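Local coordinates for coat protein (Tobacco streak virus, PDB 4Y6X) that probably self-assembles into the icosahedral capsid of the virus and binds the viral RNA, this chain being its jelly-roll beta-barrel part, at residues A[65-70]-A[124-129]; A[97-100]-A[106-109]. All coordinates share one frame; numbering follows the deposited sequence.

Interaction 1 of 2, residues A[65-70]-A[124-129]; sequences YRLLIG and RAIVWC
Leu67 meets Ile126 methyl to methyl: the two side chains reach toward each other tip to tip from strands of opposite sheets, with Leu67 CD2 only 3.5 Å from Ile126 CD1. The leucine gets there because its CG lies anti to the backbone N (chi1 168°), which directs it toward the facing sheet, and CD2 is the branch that makes the contact. A branched, wholly apolar residue suits this place, since its side chain also touches Leu113, Met81 and Ile147.

Leu68, next along, turns to the other side of the strand, where it packs on Phe161 of the second subunit. This in-and-out alternation is what the jelly roll requires: strands 63-73 and 125-130 belong to its two separate four-stranded sheets, so they face each other through side chains alone. The axes of the segments pass 11.2 Å apart with their directions 25° off parallel, a spacing that apolar side chains from both sheets, aliphatic and aromatic, fill.

Ile69 brings the chain back inward and works with both branches. Its CG2 approaches Ile126 CD1 at 4.1 Å, the two side chains sliding past each other in opposite directions, so the one methyl of Ile126 serves both Leu67 and Ile69. The longer branch, with CG1 set between the backbone N and the carbonyl carbon (chi1 68°), ends at CD1, 3.9 Å from Trp128 CZ2, approaching the indole obliquely. A beta-branched isoleucine suits this buried interior because its two branches can touch two neighbours at once, here Ile126 and Trp128. Against one face of that indole packs CG2 of Ile126, 3.4 Å from the ring plane and offset toward the rim, while Trp35 and Phe71 meet the tryptophan edge-to-face.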
loop_
_atom_site.group_PDB
_atom_site.type_symbol
_atom_site.label_atom_id
_atom_site.label_comp_id
_atom_site.label_asym_id
_atom_site.label_seq_id
_atom_site.Cartn_x
_atom_site.Cartn_y
_atom_site.Cartn_z
ATOM N N TYR A 65 -10.639 -13.667 -7.716
ATOM C CA TYR A 65 -11.530 -14.734 -7.309
ATOM C C TYR A 65 -12.393 -14.476 -6.077
ATOM O O TYR A 65 -13.535 -14.875 -6.059
ATOM C CB TYR A 65 -10.736 -15.980 -7.078
ATOM C CG TYR A 65 -10.096 -16.437 -8.379
ATOM C CD1 TYR A 65 -10.815 -17.222 -9.311
ATOM C CD2 TYR A 65 -8.835 -16.029 -8.720
ATOM C CE1 TYR A 65 -10.209 -17.645 -10.529
ATOM C CE2 TYR A 65 -8.219 -16.433 -9.895
ATOM C CZ TYR A 65 -8.905 -17.251 -10.797
ATOM O OH TYR A 65 -8.278 -17.633 -11.933
ATOM N N ARG A 66 -11.883 -13.786 -5.067
ATOM C CA ARG A 66 -12.659 -13.567 -3.823
ATOM C C ARG A 66 -12.264 -12.243 -3.249
ATOM O O ARG A 66 -11.084 -11.871 -3.283
ATOM C CB ARG A 66 -12.310 -14.630 -2.781
ATOM C CG ARG A 66 -12.603 -16.030 -3.223
ATOM C CD ARG A 66 -12.222 -17.101 -2.209
ATOM N NE ARG A 66 -13.020 -17.049 -1.000
ATOM C CZ ARG A 66 -12.819 -17.864 0.046
ATOM N NH1 ARG A 66 -11.824 -18.763 0.028
ATOM N NH2 ARG A 66 -13.563 -17.755 1.141
ATOM N N LEU A 67 -13.208 -11.549 -2.691
ATOM C CA LEU A 67 -12.930 -10.413 -1.857
ATOM C C LEU A 67 -13.541 -10.702 -0.477
ATOM O O LEU A 67 -14.748 -11.008 -0.384
ATOM C CB LEU A 67 -13.564 -9.202 -2.455
ATOM C CG LEU A 67 -13.587 -7.992 -1.509
ATOM C CD1 LEU A 67 -12.200 -7.419 -1.241
ATOM C CD2 LEU A 67 -14.484 -6.961 -2.099
ATOM N N LEU A 68 -12.740 -10.604 0.564
ATOM C CA LEU A 68 -13.164 -10.742 1.945
ATOM C C LEU A 68 -13.168 -9.416 2.613
ATOM O O LEU A 68 -12.162 -8.657 2.523
ATOM C CB LEU A 68 -12.208 -11.592 2.738
ATOM C CG LEU A 68 -12.354 -13.126 2.695
ATOM C CD1 LEU A 68 -12.738 -13.701 1.379
ATOM C CD2 LEU A 68 -11.118 -13.817 3.263
ATOM N N ILE A 69 -14.290 -9.079 3.252
ATOM C CA ILE A 69 -14.324 -7.910 4.057
ATOM C C ILE A 69 -14.843 -8.209 5.447
ATOM O O ILE A 69 -15.659 -9.140 5.664
ATOM C CB ILE A 69 -15.053 -6.779 3.403
ATOM C CG1 ILE A 69 -16.499 -7.064 3.293
ATOM C CG2 ILE A 69 -14.570 -6.454 1.976
ATOM C CD1 ILE A 69 -17.227 -5.820 3.669
ATOM N N GLY A 70 -14.356 -7.444 6.404
ATOM C CA GLY A 70 -14.830 -7.563 7.782
ATOM C C GLY A 70 -14.958 -6.195 8.344
ATOM O O GLY A 70 -14.174 -5.319 8.001
ATOM N N ARG A 124 -17.845 -1.868 -9.716
ATOM C CA ARG A 124 -18.407 -2.417 -8.492
ATOM C C ARG A 124 -18.026 -1.625 -7.242
ATOM O O ARG A 124 -16.958 -1.032 -7.155
ATOM C CB ARG A 124 -17.991 -3.871 -8.334
ATOM C CG ARG A 124 -18.502 -4.757 -9.477
ATOM C CD ARG A 124 -18.888 -6.102 -8.942
ATOM N NE ARG A 124 -19.152 -7.086 -9.991
ATOM C CZ ARG A 124 -19.084 -8.402 -9.800
ATOM N NH1 ARG A 124 -18.764 -8.896 -8.602
ATOM N NH2 ARG A 124 -19.325 -9.231 -10.812
ATOM N N ALA A 125 -18.892 -1.665 -6.262
ATOM C CA ALA A 125 -18.639 -1.058 -4.980
ATOM C C ALA A 125 -19.299 -1.835 -3.891
ATOM O O ALA A 125 -20.262 -2.582 -4.132
ATOM C CB ALA A 125 -19.125 0.374 -4.967
ATOM N N ILE A 126 -18.796 -1.651 -2.678
ATOM C CA ILE A 126 -19.507 -2.131 -1.512
ATOM C C ILE A 126 -20.174 -0.937 -0.879
ATOM O O ILE A 126 -19.567 0.113 -0.758
ATOM C CB ILE A 126 -18.570 -2.874 -0.578
ATOM C CG1 ILE A 126 -18.133 -4.166 -1.266
ATOM C CG2 ILE A 126 -19.315 -3.273 0.694
ATOM C CD1 ILE A 126 -16.747 -4.504 -0.910
ATOM N N VAL A 127 -21.431 -1.102 -0.510
ATOM C CA VAL A 127 -22.235 -0.029 0.004
ATOM C C VAL A 127 -22.829 -0.414 1.348
ATOM O O VAL A 127 -23.359 -1.497 1.492
ATOM C CB VAL A 127 -23.395 0.291 -0.979
ATOM C CG1 VAL A 127 -24.306 1.391 -0.435
ATOM C CG2 VAL A 127 -22.871 0.691 -2.336
ATOM N N TRP A 128 -22.748 0.491 2.323
ATOM C CA TRP A 128 -23.357 0.328 3.628
ATOM C C TRP A 128 -24.505 1.334 3.828
ATOM O O TRP A 128 -24.349 2.494 3.467
ATOM C CB TRP A 128 -22.378 0.628 4.751
ATOM C CG TRP A 128 -21.355 -0.373 4.969
ATOM C CD1 TRP A 128 -21.348 -1.295 5.939
ATOM C CD2 TRP A 128 -20.160 -0.568 4.195
ATOM N NE1 TRP A 128 -20.221 -2.097 5.829
ATOM C CE2 TRP A 128 -19.476 -1.653 4.766
ATOM C CE3 TRP A 128 -19.597 0.080 3.083
ATOM C CZ2 TRP A 128 -18.253 -2.114 4.271
ATOM C CZ3 TRP A 128 -18.375 -0.367 2.599
ATOM C CH2 TRP A 128 -17.707 -1.440 3.206
ATOM N N CYS A 129 -25.606 0.871 4.411
ATOM C CA CYS A 129 -26.733 1.745 4.844
ATOM C C CYS A 129 -26.959 1.578 6.345
ATOM O O CYS A 129 -27.410 0.524 6.807
ATOM C CB CYS A 129 -28.033 1.340 4.137
ATOM S SG CYS A 129 -27.824 1.161 2.356
#

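Interaction 2 of 2, residues A[97-100]-A[106-109]; sequences GRLG and YRSR
Arg109 reaches across to Gly97 and Leu99 with a long side chain that changes character from base to tip. CB and CG carry it away from strand 107-117, CG lying anti to the backbone N (chi1 -179°). The bend at chi2 swings Arg109 CD against Leu99 CD1, 3.3 Å away, where the leucine side chain crosses the arginine at about a right angle; the bend at chi3 then directs NE and the guanidinium. NE lies equally near that methyl, but a water oxygen sits 2.7 Å from Arg109 NE at the guanidinium edge and accepts its hydrogen bond. This water donates in turn to Gly97 O, linking the two residues. At the tip, Arg109 NH2 adds a direct but weak bond of 3.4 Å to the same Gly97 O. Glycine suits position 97: having no side chain, it accommodates a positive phi and lies close to Arg109 NH2.

Arg107 makes the firmer grip. Side-on, Arg107 NE at 2.9 Å and Arg107 NH2 at 2.7 Å both donate to Gly100 O, which lies within 2° of the guanidinium plane. NE comes in the plane of the carbonyl, whereas NH2 is tilted from it by 21°. Two bonds to one oxygen should restrict rotation of the guanidinium, and its NH1 is held by Asn164 O of the second subunit. An arginine therefore fits here, having donors for both partners.

Strands 99-101 and 107-117 are the outermost strands of the two jelly-roll sheets within this chain, and Ser108 makes backbone hydrogen bonds to the second subunit. Leu99, Arg107 and Arg109 all touch Phe79 on strand 77-82, the neighbour of 99-101, while the backbones of Arg107 and Arg109 pair with strand 63-73.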
loop_
_atom_site.group_PDB
_atom_site.type_symbol
_atom_site.label_atom_id
_atom_site.label_comp_id
_atom_site.label_asym_id
_atom_site.label_seq_id
_atom_site.Cartn_x
_atom_site.Cartn_y
_atom_site.Cartn_z
ATOM N N GLY A 97 -28.258 -9.996 -2.720
ATOM C CA GLY A 97 -27.241 -10.260 -1.753
ATOM C C GLY A 97 -27.109 -9.281 -0.590
ATOM O O GLY A 97 -26.136 -9.378 0.134
ATOM N N ARG A 98 -28.027 -8.316 -0.452
ATOM C CA ARG A 98 -27.996 -7.385 0.650
ATOM C C ARG A 98 -28.050 -8.188 1.934
ATOM O O ARG A 98 -28.812 -9.144 2.040
ATOM C CB ARG A 98 -29.189 -6.454 0.591
ATOM C CG ARG A 98 -29.242 -5.549 1.759
ATOM C CD ARG A 98 -30.450 -4.706 1.894
ATOM N NE ARG A 98 -30.464 -3.596 0.989
ATOM C CZ ARG A 98 -30.848 -2.386 1.344
ATOM N NH1 ARG A 98 -31.110 -2.073 2.602
ATOM N NH2 ARG A 98 -30.943 -1.489 0.414
ATOM N N LEU A 99 -27.235 -7.833 2.916
ATOM C CA LEU A 99 -27.231 -8.517 4.208
ATOM C C LEU A 99 -27.288 -7.512 5.352
ATOM O O LEU A 99 -26.821 -6.423 5.228
ATOM C CB LEU A 99 -25.935 -9.291 4.354
ATOM C CG LEU A 99 -25.799 -10.568 3.529
ATOM C CD1 LEU A 99 -24.411 -11.162 3.820
ATOM C CD2 LEU A 99 -26.916 -11.568 3.877
ATOM N N GLY A 100 -27.817 -7.932 6.486
ATOM C CA GLY A 100 -27.900 -7.143 7.690
ATOM C C GLY A 100 -26.667 -7.299 8.574
ATOM O O GLY A 100 -25.879 -8.261 8.422
ATOM N N TYR A 106 -18.891 -7.714 15.076
ATOM C CA TYR A 106 -18.080 -8.031 13.884
ATOM C C TYR A 106 -18.956 -8.761 12.869
ATOM O O TYR A 106 -19.631 -9.729 13.184
ATOM C CB TYR A 106 -16.871 -8.874 14.263
ATOM C CG TYR A 106 -15.999 -9.195 13.070
ATOM C CD1 TYR A 106 -15.048 -8.266 12.588
ATOM C CD2 TYR A 106 -16.107 -10.424 12.401
ATOM C CE1 TYR A 106 -14.251 -8.524 11.483
ATOM C CE2 TYR A 106 -15.286 -10.719 11.317
ATOM C CZ TYR A 106 -14.336 -9.781 10.871
ATOM O OH TYR A 106 -13.510 -10.063 9.818
ATOM N N ARG A 107 -18.891 -8.340 11.638
ATOM C CA ARG A 107 -19.556 -8.989 10.530
ATOM C C ARG A 107 -18.569 -9.202 9.415
ATOM O O ARG A 107 -17.731 -8.336 9.122
ATOM C CB ARG A 107 -20.647 -8.050 10.088
ATOM C CG ARG A 107 -21.486 -8.480 8.950
ATOM C CD ARG A 107 -22.132 -9.752 9.397
ATOM N NE ARG A 107 -23.505 -9.855 8.967
ATOM C CZ ARG A 107 -24.094 -10.986 8.607
ATOM N NH1 ARG A 107 -23.465 -12.165 8.681
ATOM N NH2 ARG A 107 -25.345 -10.933 8.169
ATOM N N SER A 108 -18.643 -10.323 8.738
ATOM C CA SER A 108 -17.777 -10.479 7.593
ATOM C C SER A 108 -18.519 -11.029 6.403
ATOM O O SER A 108 -19.658 -11.414 6.520
ATOM C CB SER A 108 -16.616 -11.373 7.963
ATOM O OG SER A 108 -17.071 -12.645 8.325
ATOM N N ARG A 109 -17.896 -10.969 5.236
ATOM C CA ARG A 109 -18.508 -11.447 4.004
ATOM C C ARG A 109 -17.452 -11.810 3.001
ATOM O O ARG A 109 -16.440 -11.090 2.887
ATOM C CB ARG A 109 -19.402 -10.348 3.403
ATOM C CG ARG A 109 -20.164 -10.662 2.123
ATOM C CD ARG A 109 -21.491 -11.294 2.271
ATOM N NE ARG A 109 -22.400 -10.883 1.202
ATOM C CZ ARG A 109 -22.457 -11.411 -0.032
ATOM N NH1 ARG A 109 -21.656 -12.402 -0.417
ATOM N NH2 ARG A 109 -23.352 -10.940 -0.904
HETATM O O HOH W 1 -23.873 -8.748 1.946
#

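In the fold
Both contacts join the same two sheets of the jelly roll, one in the middle and the other at the outer strands of the chain's own sheets. Interaction 1 is core, its centre about 5 Å from that of the chain, and all its touching residues are buried; interaction 2 is a surface contact about 13 Å out. Their chemistry follows: purely apolar side chains inside, arginines reaching backbone carbonyls and a water outside. The centres lie about 9 Å apart, and strands 63-73 and 107-117 are neighbours, with a probable hydrogen bond between Ile69 O and Arg109 N. Strand 77-82 lies between 125-130 and 99-101 in the opposite sheet. Both contacts also touch the second subunit of the domain-swapped dimer.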